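WbmS, polysaccharide deacetylase involved in O-antigen biosynthesis (Bordetella bronchiseptica, PDB 3HFT) probably removes acetyl groups from a polysaccharide as a zinc-dependent deacetylase acting in the biosynthesis of bacterial O-antigen. Local coordinates at residues E88-L99 with C121-V130; R172-D180 with I202-H211. All coordinates share one frame; numbering follows the deposited sequence.

Interaction 1: E88-L99 with C121-V130; sequences ELGVHPNFNPLL and CVSVRSHSLV. With EDO (1,2-ethanediol), chain F.
Val91 and Val124 form a single backbone bridge, in which Val91 N donates to Ser123 O (3.2 Å) and Val91 O accepts from Arg125 N; His127 N reaches Pro93 O (2.9 Å). The paired chains run from a parallel strand of the deacetylase fold to its Asp-His-His zinc site, where His92 NE2 and His127 ND1 bind the ion with Asp46. Their imidazole planes stand 76° apart. With CG trans to its backbone N (chi1 -177°), His127 brings ND1 to the metal and has His92 NE2 at its ring edge, in plane, while its backbone covers one face of the His92 ring. A weak, bent bond from His92 ND1 to Arg125 O (2.8 Å) probably helps to set the turn of the His92 ring, with NE2 on the metal. Asn94 OD1 caps the next helix by accepting from Asn96 N, and Asn96 ND2 donates to Ser128 OG (3.0 Å), near its amide plane. Branched Val130 sets CG1 against Phe95 CB and CG2 tip to tip with Leu99 CD1. At the other end, bare Gly90 lets Ser123 O approach its CA, and the Ser123 hydroxyl donates to the syn side of Glu88 OE2 (2.6 Å), 25° out of the carboxylate plane.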
loop_
_atom_site.group_PDB
_atom_site.type_symbol
_atom_site.label_atom_id
_atom_site.label_comp_id
_atom_site.label_asym_id
_atom_site.label_seq_id
_atom_site.Cartn_x
_atom_site.Cartn_y
_atom_site.Cartn_z
ATOM N N GLU A 88 -11.164 -20.693 -0.141
ATOM C CA GLU A 88 -9.921 -20.582 -0.882
ATOM C C GLU A 88 -8.782 -20.500 0.139
ATOM O O GLU A 88 -8.896 -19.814 1.154
ATOM C CB GLU A 88 -9.933 -19.337 -1.750
ATOM C CG GLU A 88 -8.580 -19.003 -2.355
ATOM C CD GLU A 88 -8.610 -17.758 -3.229
ATOM O OE1 GLU A 88 -9.715 -17.219 -3.466
ATOM O OE2 GLU A 88 -7.506 -17.320 -3.639
ATOM N N LEU A 89 -7.701 -21.221 -0.124
ATOM C CA LEU A 89 -6.519 -21.172 0.721
ATOM C C LEU A 89 -5.478 -20.311 -0.002
ATOM O O LEU A 89 -5.152 -20.559 -1.169
ATOM C CB LEU A 89 -5.961 -22.571 0.964
ATOM C CG LEU A 89 -4.739 -22.692 1.899
ATOM C CD1 LEU A 89 -5.044 -22.190 3.322
ATOM C CD2 LEU A 89 -4.167 -24.132 1.930
ATOM N N GLY A 90 -4.987 -19.294 0.697
ATOM C CA GLY A 90 -3.900 -18.462 0.221
ATOM C C GLY A 90 -2.781 -18.487 1.253
ATOM O O GLY A 90 -2.816 -19.285 2.217
ATOM N N VAL A 91 -1.780 -17.635 1.054
ATOM C CA VAL A 91 -0.598 -17.595 1.936
ATOM C C VAL A 91 -0.432 -16.270 2.655
ATOM O O VAL A 91 -0.841 -15.217 2.148
ATOM C CB VAL A 91 0.707 -17.982 1.136
ATOM C CG1 VAL A 91 0.676 -19.456 0.808
ATOM C CG2 VAL A 91 0.863 -17.117 -0.134
ATOM N N HIS A 92 0.163 -16.363 3.845
ATOM C CA HIS A 92 0.448 -15.242 4.715
ATOM C C HIS A 92 1.931 -15.262 5.122
ATOM O O HIS A 92 2.283 -15.570 6.261
ATOM C CB HIS A 92 -0.470 -15.312 5.933
ATOM C CG HIS A 92 -0.681 -14.003 6.629
ATOM N ND1 HIS A 92 -1.226 -12.900 6.011
ATOM C CD2 HIS A 92 -0.491 -13.652 7.927
ATOM C CE1 HIS A 92 -1.328 -11.913 6.888
ATOM N NE2 HIS A 92 -0.882 -12.343 8.054
ATOM N N PRO A 93 2.811 -14.909 4.179
ATOM C CA PRO A 93 4.247 -14.913 4.422
ATOM C C PRO A 93 4.630 -13.841 5.444
ATOM O O PRO A 93 3.999 -12.770 5.488
ATOM C CB PRO A 93 4.829 -14.563 3.042
ATOM C CG PRO A 93 3.788 -13.759 2.404
ATOM C CD PRO A 93 2.500 -14.421 2.819
ATOM N N ASN A 94 5.651 -14.142 6.248
ATOM C CA ASN A 94 6.131 -13.233 7.273
ATOM C C ASN A 94 7.522 -12.712 6.995
ATOM O O ASN A 94 8.530 -13.423 7.216
ATOM C CB ASN A 94 6.154 -13.932 8.617
ATOM C CG ASN A 94 6.562 -13.001 9.739
ATOM O OD1 ASN A 94 6.508 -11.769 9.617
ATOM N ND2 ASN A 94 6.930 -13.585 10.852
ATOM N N PHE A 95 7.583 -11.474 6.502
ATOM C CA PHE A 95 8.850 -10.854 6.163
ATOM C C PHE A 95 9.358 -9.914 7.251
ATOM O O PHE A 95 10.419 -9.314 7.075
ATOM C CB PHE A 95 8.740 -10.065 4.856
ATOM C CG PHE A 95 8.217 -10.863 3.675
ATOM C CD1 PHE A 95 8.912 -11.963 3.187
ATOM C CD2 PHE A 95 7.053 -10.460 3.015
ATOM C CE1 PHE A 95 8.440 -12.685 2.083
ATOM C CE2 PHE A 95 6.590 -11.162 1.897
ATOM C CZ PHE A 95 7.276 -12.281 1.433
ATOM N N ASN A 96 8.656 -9.838 8.382
ATOM C CA ASN A 96 9.064 -8.970 9.489
ATOM C C ASN A 96 10.490 -9.192 9.965
ATOM O O ASN A 96 11.202 -8.232 10.227
ATOM C CB ASN A 96 8.098 -9.082 10.690
ATOM C CG ASN A 96 6.853 -8.241 10.523
ATOM O OD1 ASN A 96 6.805 -7.325 9.684
ATOM N ND2 ASN A 96 5.825 -8.537 11.334
ATOM N N PRO A 97 10.930 -10.446 10.074
ATOM C CA PRO A 97 12.331 -10.627 10.511
ATOM C C PRO A 97 13.366 -9.922 9.625
ATOM O O PRO A 97 14.459 -9.602 10.073
ATOM C CB PRO A 97 12.518 -12.144 10.446
ATOM C CG PRO A 97 11.108 -12.691 10.630
ATOM C CD PRO A 97 10.237 -11.734 9.891
ATOM N N LEU A 98 13.013 -9.658 8.373
ATOM C CA LEU A 98 13.927 -8.978 7.479
ATOM C C LEU A 98 14.065 -7.513 7.880
ATOM O O LEU A 98 15.112 -6.886 7.681
ATOM C CB LEU A 98 13.437 -9.091 6.040
ATOM C CG LEU A 98 13.211 -10.504 5.496
ATOM C CD1 LEU A 98 12.704 -10.404 4.065
ATOM C CD2 LEU A 98 14.468 -11.348 5.568
ATOM N N LEU A 99 13.000 -6.973 8.447
ATOM C CA LEU A 99 12.942 -5.564 8.814
ATOM C C LEU A 99 13.438 -5.343 10.242
ATOM O O LEU A 99 13.941 -4.262 10.587
ATOM C CB LEU A 99 11.502 -5.077 8.729
ATOM C CG LEU A 99 10.767 -5.372 7.422
ATOM C CD1 LEU A 99 9.340 -4.794 7.526
ATOM C CD2 LEU A 99 11.535 -4.807 6.264
ATOM N N CYS A 121 -1.554 -21.906 -5.103
ATOM C CA CYS A 121 -2.464 -20.867 -4.687
ATOM C C CYS A 121 -2.228 -19.610 -5.516
ATOM O O CYS A 121 -1.201 -19.474 -6.212
ATOM C CB CYS A 121 -2.338 -20.599 -3.201
ATOM S SG CYS A 121 -0.830 -19.770 -2.720
ATOM N N VAL A 122 -3.213 -18.717 -5.470
ATOM C CA VAL A 122 -3.220 -17.496 -6.270
ATOM C C VAL A 122 -3.355 -16.219 -5.466
ATOM O O VAL A 122 -3.156 -15.133 -5.997
ATOM C CB VAL A 122 -4.356 -17.532 -7.340
ATOM C CG1 VAL A 122 -4.102 -18.707 -8.341
ATOM C CG2 VAL A 122 -5.732 -17.639 -6.693
ATOM N N SER A 123 -3.680 -16.323 -4.187
ATOM C CA SER A 123 -3.922 -15.133 -3.371
ATOM C C SER A 123 -2.952 -15.009 -2.202
ATOM O O SER A 123 -2.611 -15.998 -1.558
ATOM C CB SER A 123 -5.379 -15.081 -2.879
ATOM O OG SER A 123 -6.297 -15.033 -3.965
ATOM N N VAL A 124 -2.521 -13.776 -1.923
ATOM C CA VAL A 124 -1.581 -13.524 -0.858
ATOM C C VAL A 124 -1.853 -12.227 -0.119
ATOM O O VAL A 124 -2.244 -11.217 -0.720
ATOM C CB VAL A 124 -0.106 -13.470 -1.408
ATOM C CG1 VAL A 124 0.038 -12.399 -2.524
ATOM C CG2 VAL A 124 0.896 -13.193 -0.282
ATOM N N ARG A 125 -1.651 -12.268 1.195
ATOM C CA ARG A 125 -1.600 -11.064 2.017
ATOM C C ARG A 125 -0.405 -11.268 2.915
ATOM O O ARG A 125 -0.232 -12.368 3.465
ATOM C CB ARG A 125 -2.845 -10.840 2.864
ATOM C CG ARG A 125 -2.770 -9.531 3.653
ATOM C CD ARG A 125 -4.019 -9.374 4.456
ATOM N NE ARG A 125 -5.178 -9.054 3.643
ATOM C CZ ARG A 125 -6.406 -9.524 3.861
ATOM N NH1 ARG A 125 -6.639 -10.434 4.797
ATOM N NH2 ARG A 125 -7.407 -9.114 3.099
ATOM N N SER A 126 0.442 -10.239 3.013
ATOM C CA SER A 126 1.654 -10.315 3.835
ATOM C C SER A 126 1.356 -10.040 5.291
ATOM O O SER A 126 0.584 -9.141 5.612
ATOM C CB SER A 126 2.696 -9.306 3.372
ATOM O OG SER A 126 3.099 -9.560 2.037
ATOM N N HIS A 127 1.988 -10.809 6.189
ATOM C CA HIS A 127 1.899 -10.517 7.597
ATOM C C HIS A 127 2.456 -9.116 7.788
ATOM O O HIS A 127 3.481 -8.757 7.176
ATOM C CB HIS A 127 2.671 -11.497 8.473
ATOM C CG HIS A 127 2.489 -11.209 9.926
ATOM N ND1 HIS A 127 1.242 -11.208 10.515
ATOM C CD2 HIS A 127 3.369 -10.842 10.890
ATOM C CE1 HIS A 127 1.369 -10.900 11.797
ATOM N NE2 HIS A 127 2.647 -10.658 12.044
ATOM N N SER A 128 1.736 -8.311 8.567
ATOM C CA SER A 128 2.076 -6.892 8.800
ATOM C C SER A 128 2.090 -6.031 7.526
ATOM O O SER A 128 2.652 -4.934 7.517
ATOM C CB SER A 128 3.380 -6.753 9.577
ATOM O OG SER A 128 3.172 -7.324 10.873
ATOM N N LEU A 129 1.475 -6.554 6.466
ATOM C CA LEU A 129 1.310 -5.825 5.210
ATOM C C LEU A 129 2.640 -5.375 4.654
ATOM O O LEU A 129 2.774 -4.287 4.078
ATOM C CB LEU A 129 0.325 -4.653 5.426
ATOM C CG LEU A 129 -1.072 -5.052 5.933
ATOM C CD1 LEU A 129 -2.040 -3.858 5.964
ATOM C CD2 LEU A 129 -1.677 -6.188 5.093
ATOM N N VAL A 130 3.647 -6.234 4.824
ATOM C CA VAL A 130 4.950 -5.964 4.261
ATOM C C VAL A 130 4.859 -6.109 2.738
ATOM O O VAL A 130 4.481 -7.165 2.210
ATOM C CB VAL A 130 6.073 -6.902 4.814
ATOM C CG1 VAL A 130 7.427 -6.518 4.149
ATOM C CG2 VAL A 130 6.183 -6.879 6.352
HETATM C C1 EDO F . -1.754 -8.095 8.742
HETATM O O1 EDO F . -0.698 -8.561 9.608
HETATM C C2 EDO F . -3.083 -8.581 9.322
HETATM O O2 EDO F . -3.010 -9.977 9.744
HETATM O O HOH W 1 -5.177 -18.764 -3.253
HETATM O O HOH W 2 5.201 -10.179 5.773
#

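Interaction 2: R172-D180 with I202-H211. With EDO (1,2-ethanediol), chain D; EDO (1,2-ethanediol), chain F.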
loop_
_atom_site.group_PDB
_atom_site.type_symbol
_atom_site.label_atom_id
_atom_site.label_comp_id
_atom_site.label_asym_id
_atom_site.label_seq_id
_atom_site.Cartn_x
_atom_site.Cartn_y
_atom_site.Cartn_z
ATOM N N ARG A 172 -4.491 -6.037 -7.783
ATOM C CA ARG A 172 -4.426 -5.561 -6.421
ATOM C C ARG A 172 -5.850 -5.415 -5.903
ATOM O O ARG A 172 -6.721 -4.792 -6.535
ATOM C CB ARG A 172 -3.664 -4.244 -6.327
ATOM C CG ARG A 172 -2.275 -4.338 -6.883
ATOM C CD ARG A 172 -1.399 -3.362 -6.162
ATOM N NE ARG A 172 -1.049 -3.875 -4.848
ATOM C CZ ARG A 172 -0.182 -3.302 -4.034
ATOM N NH1 ARG A 172 0.404 -2.175 -4.394
ATOM N NH2 ARG A 172 0.109 -3.853 -2.869
ATOM N N VAL A 173 -6.095 -6.021 -4.742
ATOM C CA VAL A 173 -7.385 -6.032 -4.124
ATOM C C VAL A 173 -7.335 -5.263 -2.776
ATOM O O VAL A 173 -6.769 -5.752 -1.823
ATOM C CB VAL A 173 -7.851 -7.495 -3.871
ATOM C CG1 VAL A 173 -9.276 -7.491 -3.224
ATOM C CG2 VAL A 173 -7.786 -8.338 -5.185
ATOM N N PRO A 174 -7.924 -4.045 -2.710
ATOM C CA PRO A 174 -7.819 -3.296 -1.464
ATOM C C PRO A 174 -8.888 -3.754 -0.473
ATOM O O PRO A 174 -9.971 -4.150 -0.892
ATOM C CB PRO A 174 -8.117 -1.873 -1.907
ATOM C CG PRO A 174 -9.130 -2.049 -2.988
ATOM C CD PRO A 174 -8.650 -3.285 -3.734
ATOM N N TYR A 175 -8.595 -3.664 0.824
ATOM C CA TYR A 175 -9.558 -4.057 1.837
ATOM C C TYR A 175 -9.801 -2.938 2.807
ATOM O O TYR A 175 -8.982 -2.021 2.934
ATOM C CB TYR A 175 -9.177 -5.357 2.534
ATOM C CG TYR A 175 -8.024 -5.385 3.506
ATOM C CD1 TYR A 175 -6.704 -5.445 3.066
ATOM C CD2 TYR A 175 -8.259 -5.476 4.846
ATOM C CE1 TYR A 175 -5.655 -5.550 3.955
ATOM C CE2 TYR A 175 -7.216 -5.614 5.752
ATOM C CZ TYR A 175 -5.917 -5.652 5.301
ATOM O OH TYR A 175 -4.878 -5.833 6.193
ATOM N N LEU A 176 -11.002 -2.952 3.388
ATOM C CA LEU A 176 -11.512 -1.761 4.060
ATOM C C LEU A 176 -11.852 -1.867 5.562
ATOM O O LEU A 176 -12.198 -0.873 6.203
ATOM C CB LEU A 176 -12.739 -1.245 3.277
ATOM C CG LEU A 176 -13.944 -2.154 2.945
ATOM C CD1 LEU A 176 -14.553 -2.859 4.178
ATOM C CD2 LEU A 176 -15.016 -1.359 2.152
ATOM N N TRP A 177 -11.718 -3.060 6.117
ATOM C CA TRP A 177 -12.026 -3.312 7.523
ATOM C C TRP A 177 -11.199 -4.484 8.029
ATOM O O TRP A 177 -10.969 -5.470 7.294
ATOM C CB TRP A 177 -13.524 -3.585 7.695
ATOM C CG TRP A 177 -14.000 -3.544 9.152
ATOM C CD1 TRP A 177 -14.659 -2.515 9.762
ATOM C CD2 TRP A 177 -13.964 -4.615 10.109
ATOM N NE1 TRP A 177 -14.966 -2.847 11.063
ATOM C CE2 TRP A 177 -14.553 -4.130 11.300
ATOM C CE3 TRP A 177 -13.417 -5.902 10.107
ATOM C CZ2 TRP A 177 -14.651 -4.910 12.473
ATOM C CZ3 TRP A 177 -13.523 -6.679 11.264
ATOM C CH2 TRP A 177 -14.118 -6.169 12.431
ATOM N N GLU A 178 -10.714 -4.361 9.270
ATOM C CA GLU A 178 -9.916 -5.404 9.927
ATOM C C GLU A 178 -10.199 -5.302 11.427
ATOM O O GLU A 178 -10.350 -4.189 11.985
ATOM C CB GLU A 178 -8.432 -5.265 9.597
ATOM C CG GLU A 178 -7.504 -6.259 10.292
ATOM C CD GLU A 178 -6.062 -6.112 9.872
ATOM O OE1 GLU A 178 -5.813 -5.765 8.685
ATOM O OE2 GLU A 178 -5.172 -6.336 10.731
ATOM N N ASP A 179 -10.288 -6.452 12.069
ATOM C CA ASP A 179 -10.670 -6.500 13.491
ATOM C C ASP A 179 -9.737 -5.756 14.415
ATOM O O ASP A 179 -10.203 -4.911 15.219
ATOM C CB ASP A 179 -11.027 -7.930 14.002
ATOM C CG ASP A 179 -9.960 -8.991 13.714
ATOM O OD1 ASP A 179 -8.827 -8.647 13.368
ATOM O OD2 ASP A 179 -10.277 -10.200 13.852
ATOM N N ASP A 180 -8.445 -6.046 14.365
ATOM C CA ASP A 180 -7.515 -5.334 15.234
ATOM C C ASP A 180 -7.396 -3.856 14.858
ATOM O O ASP A 180 -7.281 -2.992 15.737
ATOM C CB ASP A 180 -6.152 -6.036 15.352
ATOM C CG ASP A 180 -5.508 -6.339 14.027
ATOM O OD1 ASP A 180 -6.105 -6.116 12.961
ATOM O OD2 ASP A 180 -4.390 -6.874 14.055
ATOM N N ILE A 202 -15.887 -2.782 -3.888
ATOM C CA ILE A 202 -15.510 -4.070 -3.361
ATOM C C ILE A 202 -15.389 -4.010 -1.848
ATOM O O ILE A 202 -14.840 -3.055 -1.312
ATOM C CB ILE A 202 -14.196 -4.582 -4.034
ATOM C CG1 ILE A 202 -14.029 -6.073 -3.741
ATOM C CG2 ILE A 202 -12.968 -3.750 -3.608
ATOM C CD1 ILE A 202 -12.819 -6.661 -4.411
ATOM N N ASN A 203 -15.903 -5.027 -1.137
ATOM C CA ASN A 203 -15.907 -5.047 0.330
ATOM C C ASN A 203 -15.129 -6.223 0.911
ATOM O O ASN A 203 -15.672 -7.335 1.055
ATOM C CB ASN A 203 -17.354 -5.133 0.819
ATOM C CG ASN A 203 -18.207 -3.982 0.327
ATOM O OD1 ASN A 203 -18.287 -2.933 0.998
ATOM N ND2 ASN A 203 -18.924 -4.188 -0.791
ATOM N N VAL A 204 -13.845 -6.016 1.180
ATOM C CA VAL A 204 -12.992 -7.063 1.717
ATOM C C VAL A 204 -12.763 -6.754 3.201
ATOM O O VAL A 204 -12.402 -5.614 3.574
ATOM C CB VAL A 204 -11.653 -7.184 0.941
ATOM C CG1 VAL A 204 -10.846 -8.385 1.457
ATOM C CG2 VAL A 204 -11.880 -7.268 -0.574
ATOM N N LEU A 205 -13.026 -7.752 4.050
ATOM C CA LEU A 205 -12.823 -7.609 5.493
ATOM C C LEU A 205 -11.810 -8.650 5.923
ATOM O O LEU A 205 -11.767 -9.752 5.353
ATOM C CB LEU A 205 -14.140 -7.784 6.264
ATOM C CG LEU A 205 -15.251 -6.762 6.009
ATOM C CD1 LEU A 205 -16.166 -7.198 4.838
ATOM C CD2 LEU A 205 -16.112 -6.553 7.234
ATOM N N ASP A 206 -10.989 -8.302 6.911
ATOM C CA ASP A 206 -9.957 -9.180 7.434
ATOM C C ASP A 206 -10.185 -9.466 8.922
ATOM O O ASP A 206 -10.186 -8.541 9.753
ATOM C CB ASP A 206 -8.602 -8.522 7.252
ATOM C CG ASP A 206 -7.427 -9.407 7.664
ATOM O OD1 ASP A 206 -7.618 -10.619 7.918
ATOM O OD2 ASP A 206 -6.289 -8.854 7.656
ATOM N N PHE A 207 -10.358 -10.750 9.243
ATOM C CA PHE A 207 -10.512 -11.213 10.636
ATOM C C PHE A 207 -9.368 -12.151 11.027
ATOM O O PHE A 207 -8.845 -12.868 10.198
ATOM C CB PHE A 207 -11.805 -11.993 10.814
ATOM C CG PHE A 207 -13.063 -11.169 10.688
ATOM C CD1 PHE A 207 -13.658 -10.961 9.461
ATOM C CD2 PHE A 207 -13.678 -10.645 11.826
ATOM C CE1 PHE A 207 -14.855 -10.223 9.372
ATOM C CE2 PHE A 207 -14.845 -9.899 11.739
ATOM C CZ PHE A 207 -15.423 -9.681 10.504
ATOM N N HIS A 208 -9.032 -12.156 12.305
ATOM C CA HIS A 208 -8.079 -13.108 12.882
ATOM C C HIS A 208 -8.839 -14.080 13.784
ATOM O O HIS A 208 -9.640 -13.657 14.612
ATOM C CB HIS A 208 -7.010 -12.390 13.700
ATOM C CG HIS A 208 -6.219 -11.409 12.900
ATOM N ND1 HIS A 208 -6.650 -10.112 12.682
ATOM C CD2 HIS A 208 -5.066 -11.549 12.212
ATOM C CE1 HIS A 208 -5.772 -9.492 11.908
ATOM N NE2 HIS A 208 -4.807 -10.344 11.597
ATOM N N PRO A 209 -8.584 -15.383 13.612
ATOM C CA PRO A 209 -9.172 -16.419 14.450
ATOM C C PRO A 209 -9.083 -16.116 15.941
ATOM O O PRO A 209 -10.089 -16.277 16.641
ATOM C CB PRO A 209 -8.381 -17.660 14.056
ATOM C CG PRO A 209 -8.145 -17.461 12.604
ATOM C CD PRO A 209 -7.841 -15.963 12.483
ATOM N N ILE A 210 -7.928 -15.620 16.395
ATOM C CA ILE A 210 -7.750 -15.281 17.805
ATOM C C ILE A 210 -8.778 -14.237 18.248
ATOM O O ILE A 210 -9.349 -14.351 19.335
ATOM C CB ILE A 210 -6.285 -14.844 18.163
ATOM C CG1 ILE A 210 -6.108 -14.859 19.690
ATOM C CG2 ILE A 210 -5.881 -13.442 17.528
ATOM C CD1 ILE A 210 -6.386 -16.269 20.385
ATOM N N HIS A 211 -9.046 -13.245 17.422
ATOM C CA HIS A 211 -10.015 -12.213 17.842
ATOM C C HIS A 211 -11.437 -12.694 17.730
ATOM O O HIS A 211 -12.298 -12.308 18.520
ATOM C CB HIS A 211 -9.802 -10.902 17.090
ATOM C CG HIS A 211 -8.468 -10.291 17.343
ATOM N ND1 HIS A 211 -7.960 -10.143 18.610
ATOM C CD2 HIS A 211 -7.517 -9.836 16.497
ATOM C CE1 HIS A 211 -6.761 -9.596 18.537
ATOM N NE2 HIS A 211 -6.472 -9.391 17.264
HETATM C C1 EDO D . -3.026 -9.364 16.279
HETATM O O1 EDO D . -4.057 -8.384 16.423
HETATM C C2 EDO D . -3.593 -10.614 15.599
HETATM O O2 EDO D . -2.551 -11.364 14.949
HETATM C C1 EDO F . -1.754 -8.095 8.742
HETATM O O1 EDO F . -0.698 -8.561 9.608
HETATM C C2 EDO F . -3.083 -8.581 9.322
HETATM O O2 EDO F . -3.010 -9.977 9.744
HETATM O O HOH W 3 -12.514 -3.653 0.149
#
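Asp179 grips His208 with both carboxylate oxygens. OD1, itself almost in the imidazole plane, offers its syn lone pair to His208 ND1 (2.7 Å), and OD2 takes the backbone N of the same histidine (2.8 Å). The carboxylate is placed for this by a first torsion of 52°, which sets CG between the backbone N and the carbonyl carbon of Asp179. Held on its ND1 side, the ring presents NE2 to O2 of an ethanediol molecule at 2.6 Å, and CE1 has Glu178 OE2 at its edge, in plane.

Glu178 and Asp206 extend alongside each other from paired parallel strands, pointing the same way, with their carboxylate planes 60° apart. Two acceptors thus meet where Glu178 OE1 lies 3.3 Å from Asp206 OD2; OE1 also receives the hydroxyl of Tyr175, nearly along its C-O axis. On the face that carries Trp177 and Leu205, Trp177 brings CZ3 over one face of the Phe207 ring, 3.5 Å from CE2 and offset toward the rim, the planes inclined at 42°. Leu205 CD2 rests against Trp177 CB and CE3, and helix 245-256 covers this apolar side. Further back, beta-branched Val204 packs its CB against Tyr175 CB (3.5 Å), while Leu176 N donates to Val204 O and Asp206 N to Trp177 O.

The segments belong to a beta-alpha-beta unit of the parallel sheet, and their acids and histidines gather at the C-terminal ends of its strands, the usual place for an active site in alpha/beta folds and here beside the zinc.

Both contacts are buried. Interaction 1 joins the outer strand 87-91 of the parallel sheet to strand 123-124 of the mixed sheet; interaction 2 pairs strands 177-178 and 203-207 within the parallel one. Interaction 2 lies closer to the centre of the chain, and no second subunit touches it; interaction 1 borders that subunit through Leu98, Leu99 and Val130. Interaction 1 supplies two zinc ligands, whereas interaction 2 adds carboxylates and a histidine nearby. Arg125 joins them: besides its bond to Cys148 O and its salt bridge to Asp44, it makes a cation-pi contact with Tyr175 and a long, weak ion pair with Asp206. One ethanediol, probably from the crystallisation liquor, accepts from Ser128 N and His208 NE2, consistent with a shared pocket.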